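Local coordinates for protein NtrC family transcriptional regulator (Clostridium acetobutylicum ATCC 824, PDB 2Q5C) that probably works as an NtrC-family, sigma-54-dependent transcription activator, of which this piece is the N-terminal domain related to the propionate catabolism activator, at residues A8-N13 against D53-R58; N15-F20 against T33-L38; G47-V52 against S68-S73. All blocks are in the same frame, centred on the assembly; numbering follows the deposited sequence. Where two conformers were deposited one is given.

Interaction 1: residues A8-N13 against D53-R58; sequences ALISQN and DAIISR
The parallel pairing of Ala8-Leu9 with Ile55-Ile56 forms the middle of an alpha/beta sheet, strands 6-11 and 54-58 being its two inner members. Their axes diverge by only 23°, and the bonding shows how parallel strands share donors and acceptors. Ala8 bonds to both neighbours of its partner Ile55: its N donates to Ala54 O (3.1 Å), its O accepts from Ile56 N (2.8 Å). One step on, Ile10 N donates to Ile56 O at 3.0 Å. The next rung is replaced by a water, which donates to Ile10 O (2.7 Å) and accepts from Arg58 N (2.9 Å), just where the strands separate slightly. There the CB of Ser57 lies 3.4 Å from Ile10 O.

The two faces are packed differently. On one, CG of Leu9 is anti to the backbone N, and chi2 (70°) then brings CD1 to Ile56 CG2 at 3.8 Å. Helix 14-27 covers this leucine with Leu17 and Phe20. On the other face Ile10 CD1 reaches Ile55 CG2 (3.9 Å), against Ala45 of helix 38-48 and Ile65 of helix 59-66.

Beyond the pairing, Ser11 OG accepts from Asn13 N in an ST turn, and Asn13 OD1 caps helix 14-27 at Leu16 N. The Asn13 amide stands at 89° to the Arg58 guanidinium, whose NH1 hydrogen-bonds to Ile166 O. Helices on both faces are typical of a doubly wound alpha/beta sheet with the flavodoxin-like strand order 2-1-3-4, whose binding clefts commonly open at the C-terminal ends of its strands.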
ATOM      1  N   ALA A   8     -10.463  -2.504 -11.499  1.00 16.11           N
ATOM      2  CA  ALA A   8      -9.069  -2.071 -11.621  1.00 15.82           C
ATOM      3  C   ALA A   8      -8.326  -2.204 -10.318  1.00 17.20           C
ATOM      4  O   ALA A   8      -8.812  -1.774  -9.285  1.00 20.15           O
ATOM      5  CB  ALA A   8      -8.966  -0.642 -12.087  1.00 16.34           C
ATOM      6  N   LEU A   9      -7.125  -2.772 -10.372  1.00 15.26           N
ATOM      7  CA  LEU A   9      -6.179  -2.750  -9.253  1.00 15.34           C
ATOM      8  C   LEU A   9      -5.086  -1.785  -9.600  1.00 16.16           C
ATOM      9  O   LEU A   9      -4.466  -1.919 -10.656  1.00 15.92           O
ATOM     10  CB  LEU A   9      -5.596  -4.161  -8.999  1.00 14.34           C
ATOM     11  CG  LEU A   9      -4.433  -4.149  -7.990  1.00 15.31           C
ATOM     12  CD1 LEU A   9      -4.940  -3.852  -6.597  1.00 18.10           C
ATOM     13  CD2 LEU A   9      -3.787  -5.531  -7.987  1.00 16.70           C
ATOM     14  N   ILE A  10      -4.829  -0.803  -8.728  1.00 16.21           N
ATOM     15  CA  ILE A  10      -3.779   0.191  -8.959  1.00 17.72           C
ATOM     16  C   ILE A  10      -2.804   0.032  -7.797  1.00 18.36           C
ATOM     17  O   ILE A  10      -3.184   0.202  -6.630  1.00 18.67           O
ATOM     18  CB  ILE A  10      -4.332   1.632  -9.030  1.00 16.91           C
ATOM     19  CG1 ILE A  10      -5.415   1.692 -10.116  1.00 17.58           C
ATOM     20  CG2 ILE A  10      -3.163   2.606  -9.303  1.00 20.25           C
ATOM     21  CD1 ILE A  10      -6.110   3.073 -10.259  1.00 18.90           C
ATOM     22  N   SER A  11      -1.576  -0.374  -8.110  1.00 18.64           N
ATOM     23  CA  SER A  11      -0.634  -0.785  -7.073  1.00 19.98           C
ATOM     24  C   SER A  11       0.753  -0.678  -7.676  1.00 20.97           C
ATOM     25  O   SER A  11       0.893  -0.645  -8.885  1.00 21.91           O
ATOM     26  CB  SER A  11      -0.938  -2.251  -6.731  1.00 21.19           C
ATOM     27  OG  SER A  11       0.011  -2.800  -5.817  1.00 22.88           O
ATOM     28  N   GLN A  12       1.771  -0.651  -6.832  1.00 21.56           N
ATOM     29  CA  GLN A  12       3.149  -0.795  -7.314  1.00 22.35           C
ATOM     30  C   GLN A  12       3.716  -2.165  -6.948  1.00 23.32           C
ATOM     31  O   GLN A  12       4.899  -2.428  -7.208  1.00 24.58           O
ATOM     32  CB  GLN A  12       4.037   0.303  -6.739  1.00 22.29           C
ATOM     33  CG  GLN A  12       3.646   1.689  -7.168  1.00 23.03           C
ATOM     34  CD  GLN A  12       4.598   2.703  -6.627  1.00 24.76           C
ATOM     35  OE1 GLN A  12       4.605   3.001  -5.420  1.00 27.87           O
ATOM     36  NE2 GLN A  12       5.433   3.220  -7.498  1.00 27.88           N
ATOM     37  N   ASN A  13       2.890  -3.035  -6.374  1.00 23.00           N
ATOM     38  CA  ASN A  13       3.340  -4.330  -5.874  1.00 24.49           C
ATOM     39  C   ASN A  13       3.207  -5.353  -7.002  1.00 24.62           C
ATOM     40  O   ASN A  13       2.091  -5.731  -7.376  1.00 23.22           O
ATOM     41  CB  ASN A  13       2.489  -4.721  -4.667  1.00 25.03           C
ATOM     42  CG  ASN A  13       3.086  -5.830  -3.870  1.00 27.24           C
ATOM     43  OD1 ASN A  13       2.971  -6.991  -4.240  1.00 29.17           O
ATOM     44  ND2 ASN A  13       3.755  -5.477  -2.754  1.00 31.66           N
ATOM     45  N   ASP A  53     -16.155  -0.799 -12.873  1.00 19.69           N
ATOM     46  CA  ASP A  53     -17.193  -0.849 -11.811  1.00 20.31           C
ATOM     47  C   ASP A  53     -16.631  -0.528 -10.426  1.00 21.09           C
ATOM     48  O   ASP A  53     -17.361  -0.101  -9.540  1.00 22.03           O
ATOM     49  CB  ASP A  53     -17.867  -2.209 -11.784  1.00 21.10           C
ATOM     50  CG  ASP A  53     -18.599  -2.505 -13.061  1.00 24.77           C
ATOM     51  OD1 ASP A  53     -19.697  -1.940 -13.229  1.00 28.48           O
ATOM     52  OD2 ASP A  53     -18.081  -3.241 -13.918  1.00 25.28           O
ATOM     53  N   ALA A  54     -15.351  -0.766 -10.214  1.00 19.17           N
ATOM     54  CA  ALA A  54     -14.735  -0.497  -8.919  1.00 18.65           C
ATOM     55  C   ALA A  54     -13.228  -0.426  -9.089  1.00 17.72           C
ATOM     56  O   ALA A  54     -12.693  -0.955 -10.051  1.00 17.73           O
ATOM     57  CB  ALA A  54     -15.073  -1.609  -7.925  1.00 18.94           C
ATOM     58  N   ILE A  55     -12.564   0.204  -8.119  1.00 17.44           N
ATOM     59  CA  ILE A  55     -11.106   0.315  -8.050  1.00 16.84           C
ATOM     60  C   ILE A  55     -10.662  -0.249  -6.713  1.00 17.45           C
ATOM     61  O   ILE A  55     -11.320  -0.009  -5.686  1.00 18.08           O
ATOM     62  CB  ILE A  55     -10.651   1.730  -8.220  1.00 17.33           C
ATOM     63  CG1 ILE A  55     -11.043   2.184  -9.648  1.00 21.36           C
ATOM     64  CG2 ILE A  55      -9.108   1.847  -8.073  1.00 18.33           C
ATOM     65  CD1 ILE A  55     -11.014   3.664  -9.852  1.00 25.03           C
ATOM     66  N   ILE A  56      -9.579  -1.039  -6.722  1.00 15.47           N
ATOM     67  CA  ILE A  56      -8.908  -1.559  -5.524  1.00 15.30           C
ATOM     68  C   ILE A  56      -7.510  -0.971  -5.474  1.00 15.15           C
ATOM     69  O   ILE A  56      -6.799  -0.891  -6.495  1.00 15.13           O
ATOM     70  CB  ILE A  56      -8.845  -3.116  -5.539  1.00 15.21           C
ATOM     71  CG1 ILE A  56     -10.241  -3.752  -5.539  1.00 16.35           C
ATOM     72  CG2 ILE A  56      -7.986  -3.591  -4.371  1.00 14.58           C
ATOM     73  CD1 ILE A  56     -10.251  -5.237  -5.761  1.00 16.86           C
ATOM     74  N   SER A  57      -7.082  -0.565  -4.281  1.00 15.81           N
ATOM     75  CA  SER A  57      -5.734  -0.012  -4.080  1.00 16.36           C
ATOM     76  C   SER A  57      -5.390  -0.211  -2.625  1.00 16.51           C
ATOM     77  O   SER A  57      -6.175  -0.798  -1.901  1.00 18.23           O
ATOM     78  CB  SER A  57      -5.617   1.427  -4.566  1.00 16.20           C
ATOM     79  OG  SER A  57      -6.449   2.261  -3.774  1.00 18.03           O
ATOM     80  N   ARG A  58      -4.215   0.254  -2.193  1.00 17.90           N
ATOM     81  CA  ARG A  58      -3.798  -0.011  -0.839  1.00 19.45           C
ATOM     82  C   ARG A  58      -3.358   1.266  -0.167  1.00 19.87           C
ATOM     83  O   ARG A  58      -2.823   2.176  -0.798  1.00 20.26           O
ATOM     84  CB  ARG A  58      -2.647  -1.009  -0.908  1.00 20.70           C
ATOM     85  CG  ARG A  58      -2.235  -1.565   0.422  1.00 25.17           C
ATOM     86  CD  ARG A  58      -1.630  -2.947   0.225  1.00 31.38           C
ATOM     87  NE  ARG A  58      -0.257  -2.891  -0.255  1.00 36.59           N
ATOM     88  CZ  ARG A  58       0.818  -3.105   0.517  1.00 40.21           C
ATOM     89  NH1 ARG A  58       2.023  -3.026  -0.011  1.00 42.29           N
ATOM     90  NH2 ARG A  58       0.682  -3.399   1.812  1.00 41.55           N
TER
HETATM   91  O   HOH W   1      -2.142   0.731  -4.190  1.00 19.67           O

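Interaction 2: residues N15-F20 against T33-L38; sequences NLLNLF and TKTASL. With SO4 (sulfate ion), chain F; SO4 (sulfate ion), chain D.
Leu17 and Thr33 carry most of this contact, with Phe20 supporting them, and together they illustrate how a helix is seated beside an edge strand. Helix 15-20 runs nearly antiparallel to strand 33-35, at 166°, as the connecting helix of a beta-alpha-beta unit does. Leu17 spreads its two methyls over successive residues of the strand: CD2 rests 3.8 Å from Thr33 CB and 3.9 Å from Lys34 O, while CD1 comes within 3.5 Å of Thr35 OG1, the leucine and threonine side chains crossing at about a right angle.

Thr33 presents carbon rather than oxygen to the helix. Its OG1 occupies the position between the backbone N and the carbonyl carbon (chi1 58°), and the methyl CG2 is the branch that meets Phe20 CD2 at 3.7 Å, also approaching Leu17 O at 3.8 Å. The Phe20 and Thr33 side chains lie alongside, running opposite ways, and the ring continues inward to Leu9 of strand 6-11 and Ile177 of helix 170-187.

At the strand's open edge, Thr35 N donates to O1 of one sulfate (2.9 Å, nearly straight at 174°). Lys34, whose CB leaves the strand away from the helix, donates through NZ to O3 of a second sulfate at 2.9 Å. Both ions probably come from the crystallisation liquor. The Lys34 backbone bonds instead to Leu9 and Ser11 of the neighbouring strand. Helix and strand thus meet through carbon-to-carbon contacts and methyls resting on oxygens, without a hydrogen bond, which implies shape-dependent rather than directional association.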
ATOM      1  N   ASN A  15       3.756  -8.511  -7.143  1.00 28.08           N
ATOM      2  CA  ASN A  15       3.130  -9.789  -6.801  1.00 27.93           C
ATOM      3  C   ASN A  15       1.612  -9.686  -6.852  1.00 26.43           C
ATOM      4  O   ASN A  15       0.934 -10.567  -7.402  1.00 26.41           O
ATOM      5  CB  ASN A  15       3.588 -10.271  -5.429  1.00 29.17           C
ATOM      6  CG  ASN A  15       4.975 -10.884  -5.472  1.00 32.04           C
ATOM      7  OD1 ASN A  15       5.566 -11.072  -6.549  1.00 35.66           O
ATOM      8  ND2 ASN A  15       5.506 -11.207  -4.297  1.00 35.32           N
ATOM      9  N   LEU A  16       1.081  -8.588  -6.314  1.00 24.49           N
ATOM     10  CA  LEU A  16      -0.358  -8.330  -6.379  1.00 22.78           C
ATOM     11  C   LEU A  16      -0.811  -8.143  -7.791  1.00 20.04           C
ATOM     12  O   LEU A  16      -1.845  -8.676  -8.170  1.00 19.77           O
ATOM     13  CB  LEU A  16      -0.789  -7.107  -5.560  1.00 23.08           C
ATOM     14  CG  LEU A  16      -0.710  -7.126  -4.034  1.00 24.04           C
ATOM     15  CD1 LEU A  16      -1.244  -5.818  -3.474  1.00 26.52           C
ATOM     16  CD2 LEU A  16      -1.502  -8.300  -3.503  1.00 25.75           C
ATOM     17  N   LEU A  17      -0.039  -7.381  -8.571  1.00 19.75           N
ATOM     18  CA  LEU A  17      -0.432  -7.110  -9.948  1.00 20.41           C
ATOM     19  C   LEU A  17      -0.472  -8.378 -10.776  1.00 20.62           C
ATOM     20  O   LEU A  17      -1.354  -8.534 -11.603  1.00 21.81           O
ATOM     21  CB  LEU A  17       0.480  -6.063 -10.611  1.00 20.66           C
ATOM     22  CG  LEU A  17       0.405  -4.652  -9.976  1.00 20.49           C
ATOM     23  CD1 LEU A  17       1.602  -3.779 -10.371  1.00 24.06           C
ATOM     24  CD2 LEU A  17      -0.914  -3.955 -10.340  1.00 24.14           C
ATOM     25  N   ASN A  18       0.460  -9.305 -10.541  0.50 21.93           N
ATOM     26  CA  ASN A  18       0.432 -10.553 -11.301  0.50 22.58           C
ATOM     27  C   ASN A  18      -0.608 -11.558 -10.802  0.50 21.67           C
ATOM     28  O   ASN A  18      -1.110 -12.385 -11.567  0.50 22.88           O
ATOM     29  CB  ASN A  18       1.813 -11.205 -11.338  0.50 23.49           C
ATOM     30  CG  ASN A  18       2.848 -10.347 -12.028  0.50 26.36           C
ATOM     31  OD1 ASN A  18       3.982 -10.228 -11.552  0.50 29.45           O
ATOM     32  ND2 ASN A  18       2.476  -9.752 -13.160  0.50 27.83           N
ATOM     33  N   LEU A  19      -0.939 -11.499  -9.517  1.00 21.44           N
ATOM     34  CA  LEU A  19      -1.967 -12.367  -8.972  1.00 20.15           C
ATOM     35  C   LEU A  19      -3.395 -11.957  -9.426  1.00 20.17           C
ATOM     36  O   LEU A  19      -4.270 -12.796  -9.638  1.00 21.03           O
ATOM     37  CB  LEU A  19      -1.883 -12.346  -7.443  1.00 21.48           C
ATOM     38  CG  LEU A  19      -2.962 -13.102  -6.666  1.00 21.18           C
ATOM     39  CD1 LEU A  19      -2.951 -14.617  -7.019  1.00 22.78           C
ATOM     40  CD2 LEU A  19      -2.731 -12.905  -5.178  1.00 22.82           C
ATOM     41  N   PHE A  20      -3.611 -10.647  -9.547  1.00 19.40           N
ATOM     42  CA  PHE A  20      -4.966 -10.142  -9.727  1.00 19.42           C
ATOM     43  C   PHE A  20      -5.700 -10.758 -10.943  1.00 19.34           C
ATOM     44  O   PHE A  20      -6.854 -11.163 -10.817  1.00 19.78           O
ATOM     45  CB  PHE A  20      -4.890  -8.612  -9.769  1.00 18.39           C
ATOM     46  CG  PHE A  20      -6.224  -7.888  -9.804  1.00 16.58           C
ATOM     47  CD1 PHE A  20      -7.056  -7.903  -8.692  1.00 18.46           C
ATOM     48  CD2 PHE A  20      -6.606  -7.121 -10.908  1.00 17.12           C
ATOM     49  CE1 PHE A  20      -8.275  -7.207  -8.707  1.00 18.43           C
ATOM     50  CE2 PHE A  20      -7.827  -6.413 -10.909  1.00 19.09           C
ATOM     51  CZ  PHE A  20      -8.627  -6.463  -9.810  1.00 17.76           C
ATOM     52  N   THR A  33      -5.060  -3.712 -14.569  1.00 17.50           N
ATOM     53  CA  THR A  33      -3.978  -3.416 -13.617  1.00 18.88           C
ATOM     54  C   THR A  33      -3.204  -2.201 -14.083  1.00 18.65           C
ATOM     55  O   THR A  33      -2.979  -2.029 -15.293  1.00 19.91           O
ATOM     56  CB  THR A  33      -3.018  -4.594 -13.417  1.00 20.06           C
ATOM     57  OG1 THR A  33      -2.458  -4.950 -14.684  1.00 23.23           O
ATOM     58  CG2 THR A  33      -3.729  -5.799 -12.827  1.00 20.07           C
ATOM     59  N   LYS A  34      -2.831  -1.341 -13.139  1.00 18.02           N
ATOM     60  CA  LYS A  34      -2.045  -0.146 -13.445  1.00 18.58           C
ATOM     61  C   LYS A  34      -1.030   0.038 -12.341  1.00 19.31           C
ATOM     62  O   LYS A  34      -1.322  -0.155 -11.154  1.00 18.94           O
ATOM     63  CB  LYS A  34      -2.921   1.119 -13.539  1.00 20.26           C
ATOM     64  CG  LYS A  34      -4.046   1.028 -14.585  1.00 21.89           C
ATOM     65  CD  LYS A  34      -3.505   1.123 -16.034  1.00 25.12           C
ATOM     66  CE  LYS A  34      -4.643   1.030 -17.043  1.00 28.26           C
ATOM     67  NZ  LYS A  34      -4.181   0.796 -18.466  1.00 31.95           N
ATOM     68  N   THR A  35       0.183   0.426 -12.722  1.00 20.04           N
ATOM     69  CA  THR A  35       1.261   0.569 -11.776  1.00 20.90           C
ATOM     70  C   THR A  35       1.399   2.032 -11.418  1.00 20.09           C
ATOM     71  O   THR A  35       1.854   2.847 -12.249  1.00 21.31           O
ATOM     72  CB  THR A  35       2.580   0.022 -12.390  1.00 20.52           C
ATOM     73  OG1 THR A  35       2.385  -1.359 -12.714  1.00 25.26           O
ATOM     74  CG2 THR A  35       3.749   0.157 -11.411  1.00 23.30           C
ATOM     75  N   ALA A  36       0.979   2.377 -10.206  1.00 20.07           N
ATOM     76  CA  ALA A  36       1.000   3.781  -9.784  1.00 19.07           C
ATOM     77  C   ALA A  36       0.732   3.900  -8.302  1.00 18.59           C
ATOM     78  O   ALA A  36       0.224   2.968  -7.691  1.00 18.95           O
ATOM     79  CB  ALA A  36      -0.074   4.572 -10.559  1.00 19.41           C
ATOM     80  N   SER A  37       1.029   5.084  -7.742  1.00 18.46           N
ATOM     81  CA  SER A  37       0.659   5.388  -6.357  1.00 18.38           C
ATOM     82  C   SER A  37       0.240   6.856  -6.204  1.00 18.08           C
ATOM     83  O   SER A  37       0.526   7.701  -7.081  1.00 19.11           O
ATOM     84  CB  SER A  37       1.835   5.113  -5.395  1.00 19.49           C
ATOM     85  OG  SER A  37       2.868   6.071  -5.614  1.00 22.32           O
ATOM     86  N   LEU A  38      -0.407   7.130  -5.082  1.00 18.65           N
ATOM     87  CA  LEU A  38      -0.649   8.499  -4.617  1.00 19.54           C
ATOM     88  C   LEU A  38      -1.306   9.397  -5.672  1.00 19.76           C
ATOM     89  O   LEU A  38      -2.297   8.979  -6.297  1.00 19.82           O
ATOM     90  CB  LEU A  38       0.628   9.091  -4.036  1.00 20.21           C
ATOM     91  CG  LEU A  38       1.259   8.240  -2.916  1.00 20.67           C
ATOM     92  CD1 LEU A  38       2.525   8.922  -2.395  1.00 23.25           C
ATOM     93  CD2 LEU A  38       0.316   7.937  -1.778  1.00 23.32           C
TER
HETATM   94  S   SO4 F 606       1.014  -0.083 -16.302  0.75 46.58           S
HETATM   95  O1  SO4 F 606       0.487   1.053 -15.542  0.75 42.31           O
HETATM   96  O2  SO4 F 606       2.356   0.242 -16.787  0.75 46.62           O
HETATM   97  O3  SO4 F 606       1.119  -1.268 -15.457  0.75 46.16           O
HETATM   98  O4  SO4 F 606       0.126  -0.341 -17.438  0.75 46.65           O
HETATM   99  S   SO4 D 602      -6.813   2.650 -20.515  0.60 33.63           S
HETATM  100  O1  SO4 D 602      -5.891   3.591 -19.872  0.60 33.97           O
HETATM  101  O2  SO4 D 602      -6.503   2.648 -21.945  0.60 34.36           O
HETATM  102  O3  SO4 D 602      -6.633   1.333 -19.945  0.60 32.48           O
HETATM  103  O4  SO4 D 602      -8.198   3.085 -20.299  0.60 34.69           O

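Interaction 3: residues G47-V52 against S68-S73; sequences GLQDEV and SVSIPS
Gln49 and Ile71 place CG and CG1, respectively, between the backbone N and the carbonyl carbon, at chi1 70° and 63°, and these turns start each side chain toward the other's segment. Beyond CG the glutamine is extended, carrying its amide across to the backbone of 68-70. There OE1 is gripped twice by one residue. Ser70 N donates at 2.8 Å, in the carbonyl plane and on a lone pair, whereas Ser70 OG donates at 3.1 Å from 42° above that plane. The main-chain and side-chain donors of Ser70 thus hold a single oxygen and should restrict rotation of the amide. Its other end is tied by water: the NE2 of Gln49 donates to a water at 3.1 Å, which in turn donates to Ser68 O at 2.7 Å.

Beside these bonds, carbons pack on oxygens. Val69 lies alongside Gln49, running the other way, its CB 3.5 Å from OE1. Ile71 uses both of its branches: CG2 comes to 3.5 Å from Gln49 O, while CD1 makes an apolar contact with Val52 CG2 at 3.6 Å, the two side chains standing roughly perpendicular. Ile71 also packs on Ile55 of strand 54-58 and on Arg187 of helix 170-187, so the patch extends from the surface into the sheet.

Gln49 belongs to the turn leading from helix 38-48 into strand 54-58, and Ser70 to the turn from helix 59-66 into strand 73-76. Both are helix-to-strand loops of consecutive right-handed beta-alpha-beta crossovers, here bridged by a glutamine at the N-terminal ends of the strands, as in a doubly wound alpha/beta domain.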
ATOM      1  N   GLY A  47      -9.326   8.753 -14.640  1.00 20.58           N
ATOM      2  CA  GLY A  47      -9.450   8.484 -16.093  1.00 21.43           C
ATOM      3  C   GLY A  47     -10.199   7.193 -16.377  1.00 22.27           C
ATOM      4  O   GLY A  47     -10.805   7.049 -17.431  1.00 24.32           O
ATOM      5  N   LEU A  48     -10.149   6.247 -15.440  1.00 21.11           N
ATOM      6  CA  LEU A  48     -10.793   4.935 -15.596  1.00 21.92           C
ATOM      7  C   LEU A  48     -12.211   4.849 -15.070  1.00 21.76           C
ATOM      8  O   LEU A  48     -12.925   3.868 -15.319  1.00 22.09           O
ATOM      9  CB  LEU A  48      -9.991   3.888 -14.818  1.00 22.03           C
ATOM     10  CG  LEU A  48      -8.719   3.370 -15.472  1.00 24.22           C
ATOM     11  CD1 LEU A  48      -7.953   2.563 -14.454  1.00 24.68           C
ATOM     12  CD2 LEU A  48      -9.085   2.503 -16.664  1.00 25.84           C
ATOM     13  N   GLN A  49     -12.654   5.851 -14.333  1.00 23.66           N
ATOM     14  CA  GLN A  49     -13.824   5.619 -13.514  1.00 24.97           C
ATOM     15  C   GLN A  49     -15.100   5.405 -14.304  1.00 26.01           C
ATOM     16  O   GLN A  49     -15.994   4.711 -13.816  1.00 28.03           O
ATOM     17  CB  GLN A  49     -13.989   6.670 -12.424  1.00 25.63           C
ATOM     18  CG  GLN A  49     -14.355   8.021 -12.904  1.00 26.88           C
ATOM     19  CD  GLN A  49     -14.693   8.927 -11.743  1.00 27.85           C
ATOM     20  OE1 GLN A  49     -15.371   8.528 -10.797  1.00 30.21           O
ATOM     21  NE2 GLN A  49     -14.220  10.139 -11.811  1.00 29.53           N
ATOM     22  N   ASP A  50     -15.183   5.952 -15.512  1.00 26.57           N
ATOM     23  CA  ASP A  50     -16.399   5.736 -16.297  1.00 27.64           C
ATOM     24  C   ASP A  50     -16.316   4.424 -17.078  1.00 27.58           C
ATOM     25  O   ASP A  50     -17.280   4.033 -17.748  1.00 29.12           O
ATOM     26  CB  ASP A  50     -16.672   6.927 -17.233  1.00 28.38           C
ATOM     27  CG  ASP A  50     -17.049   8.198 -16.482  1.00 33.41           C
ATOM     28  OD1 ASP A  50     -17.616   8.127 -15.362  1.00 38.07           O
ATOM     29  OD2 ASP A  50     -16.789   9.291 -17.039  1.00 40.02           O
ATOM     30  N   GLU A  51     -15.181   3.734 -16.965  1.00 25.82           N
ATOM     31  CA  GLU A  51     -14.939   2.479 -17.706  1.00 25.83           C
ATOM     32  C   GLU A  51     -14.849   1.216 -16.854  1.00 23.79           C
ATOM     33  O   GLU A  51     -14.694   0.118 -17.392  1.00 23.72           O
ATOM     34  CB  GLU A  51     -13.648   2.565 -18.521  1.00 26.59           C
ATOM     35  CG  GLU A  51     -13.550   3.751 -19.466  1.00 29.79           C
ATOM     36  CD  GLU A  51     -12.185   3.871 -20.126  1.00 31.46           C
ATOM     37  OE1 GLU A  51     -11.268   3.052 -19.861  1.00 37.33           O
ATOM     38  OE2 GLU A  51     -12.022   4.814 -20.930  1.00 38.55           O
ATOM     39  N   VAL A  52     -14.893   1.359 -15.530  1.00 21.40           N
ATOM     40  CA  VAL A  52     -14.820   0.212 -14.625  1.00 20.65           C
ATOM     41  C   VAL A  52     -15.879   0.324 -13.536  1.00 20.26           C
ATOM     42  O   VAL A  52     -16.428   1.429 -13.304  1.00 21.55           O
ATOM     43  CB  VAL A  52     -13.412   0.042 -13.963  1.00 20.63           C
ATOM     44  CG1 VAL A  52     -12.337  -0.035 -15.046  1.00 22.85           C
ATOM     45  CG2 VAL A  52     -13.102   1.176 -12.991  1.00 21.68           C
ATOM     46  N   SER A  68     -11.172  11.304  -4.971  1.00 27.71           N
ATOM     47  CA  SER A  68     -11.261  11.889  -6.313  1.00 27.94           C
ATOM     48  C   SER A  68     -12.133  11.155  -7.337  1.00 27.43           C
ATOM     49  O   SER A  68     -12.318  11.653  -8.454  1.00 27.76           O
ATOM     50  CB  SER A  68      -9.875  12.183  -6.878  1.00 29.84           C
ATOM     51  OG  SER A  68      -9.035  11.071  -6.766  1.00 31.29           O
ATOM     52  N   VAL A  69     -12.630   9.973  -6.991  1.00 25.88           N
ATOM     53  CA  VAL A  69     -13.558   9.244  -7.858  1.00 25.63           C
ATOM     54  C   VAL A  69     -14.935   9.106  -7.236  1.00 25.80           C
ATOM     55  O   VAL A  69     -15.083   9.188  -6.010  1.00 26.78           O
ATOM     56  CB  VAL A  69     -13.002   7.836  -8.295  1.00 24.99           C
ATOM     57  CG1 VAL A  69     -11.627   8.008  -8.923  1.00 27.52           C
ATOM     58  CG2 VAL A  69     -12.997   6.812  -7.132  1.00 24.19           C
ATOM     59  N   SER A  70     -15.948   8.882  -8.076  1.00 26.84           N
ATOM     60  CA  SER A  70     -17.309   8.702  -7.552  1.00 27.79           C
ATOM     61  C   SER A  70     -17.761   7.253  -7.557  1.00 27.68           C
ATOM     62  O   SER A  70     -18.853   6.940  -7.087  1.00 30.19           O
ATOM     63  CB  SER A  70     -18.317   9.594  -8.309  1.00 28.35           C
ATOM     64  OG  SER A  70     -18.177   9.398  -9.712  1.00 32.64           O
ATOM     65  N   ILE A  71     -16.926   6.353  -8.078  1.00 25.31           N
ATOM     66  CA  ILE A  71     -17.281   4.940  -8.092  1.00 23.69           C
ATOM     67  C   ILE A  71     -16.679   4.252  -6.855  1.00 22.44           C
ATOM     68  O   ILE A  71     -15.851   4.865  -6.176  1.00 22.73           O
ATOM     69  CB  ILE A  71     -16.807   4.242  -9.376  1.00 22.80           C
ATOM     70  CG1 ILE A  71     -15.276   4.283  -9.482  1.00 23.11           C
ATOM     71  CG2 ILE A  71     -17.451   4.922 -10.593  1.00 25.28           C
ATOM     72  CD1 ILE A  71     -14.699   3.328 -10.542  1.00 23.07           C
ATOM     73  N   PRO A  72     -17.101   3.004  -6.566  1.00 21.66           N
ATOM     74  CA  PRO A  72     -16.534   2.283  -5.413  1.00 21.79           C
ATOM     75  C   PRO A  72     -15.002   2.172  -5.439  1.00 21.59           C
ATOM     76  O   PRO A  72     -14.424   1.792  -6.469  1.00 21.88           O
ATOM     77  CB  PRO A  72     -17.165   0.911  -5.521  1.00 23.05           C
ATOM     78  CG  PRO A  72     -18.515   1.186  -6.183  1.00 22.68           C
ATOM     79  CD  PRO A  72     -18.188   2.236  -7.212  1.00 22.01           C
ATOM     80  N   SER A  73     -14.386   2.570  -4.330  1.00 21.12           N
ATOM     81  CA  SER A  73     -12.936   2.553  -4.113  1.00 20.11           C
ATOM     82  C   SER A  73     -12.727   1.683  -2.883  1.00 20.47           C
ATOM     83  O   SER A  73     -13.184   2.020  -1.784  1.00 21.47           O
ATOM     84  CB  SER A  73     -12.381   3.964  -3.845  1.00 20.55           C
ATOM     85  OG  SER A  73     -10.976   3.923  -3.490  1.00 23.89           O
TER
HETATM   86  O   HOH W   2     -14.701  12.291  -9.636  1.00 32.73           O

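How the interactions relate
All three contacts belong to the lobe built on the parallel sheet ordered 30-35, 6-11, 54-58, 73-76. Interaction 1 joins the two inner strands. Interaction 2, about 6 Å away centre to centre, is nested within the chain loop that interaction 1 closes and packs the first connecting helix near edge strand 30-35; a probable hydrogen bond from Lys34 N to Leu9 O links the two. Interaction 3 lies, between centres, about 11 Å from interaction 1 and 16 Å from interaction 2. It opens after interaction 2 has closed, alternates with interaction 1 along the chain, and meets it through Pro72 and Ile55. Together they sample the sheet from edge strand 30-35 to the loops leading into 54-58 and 73-76.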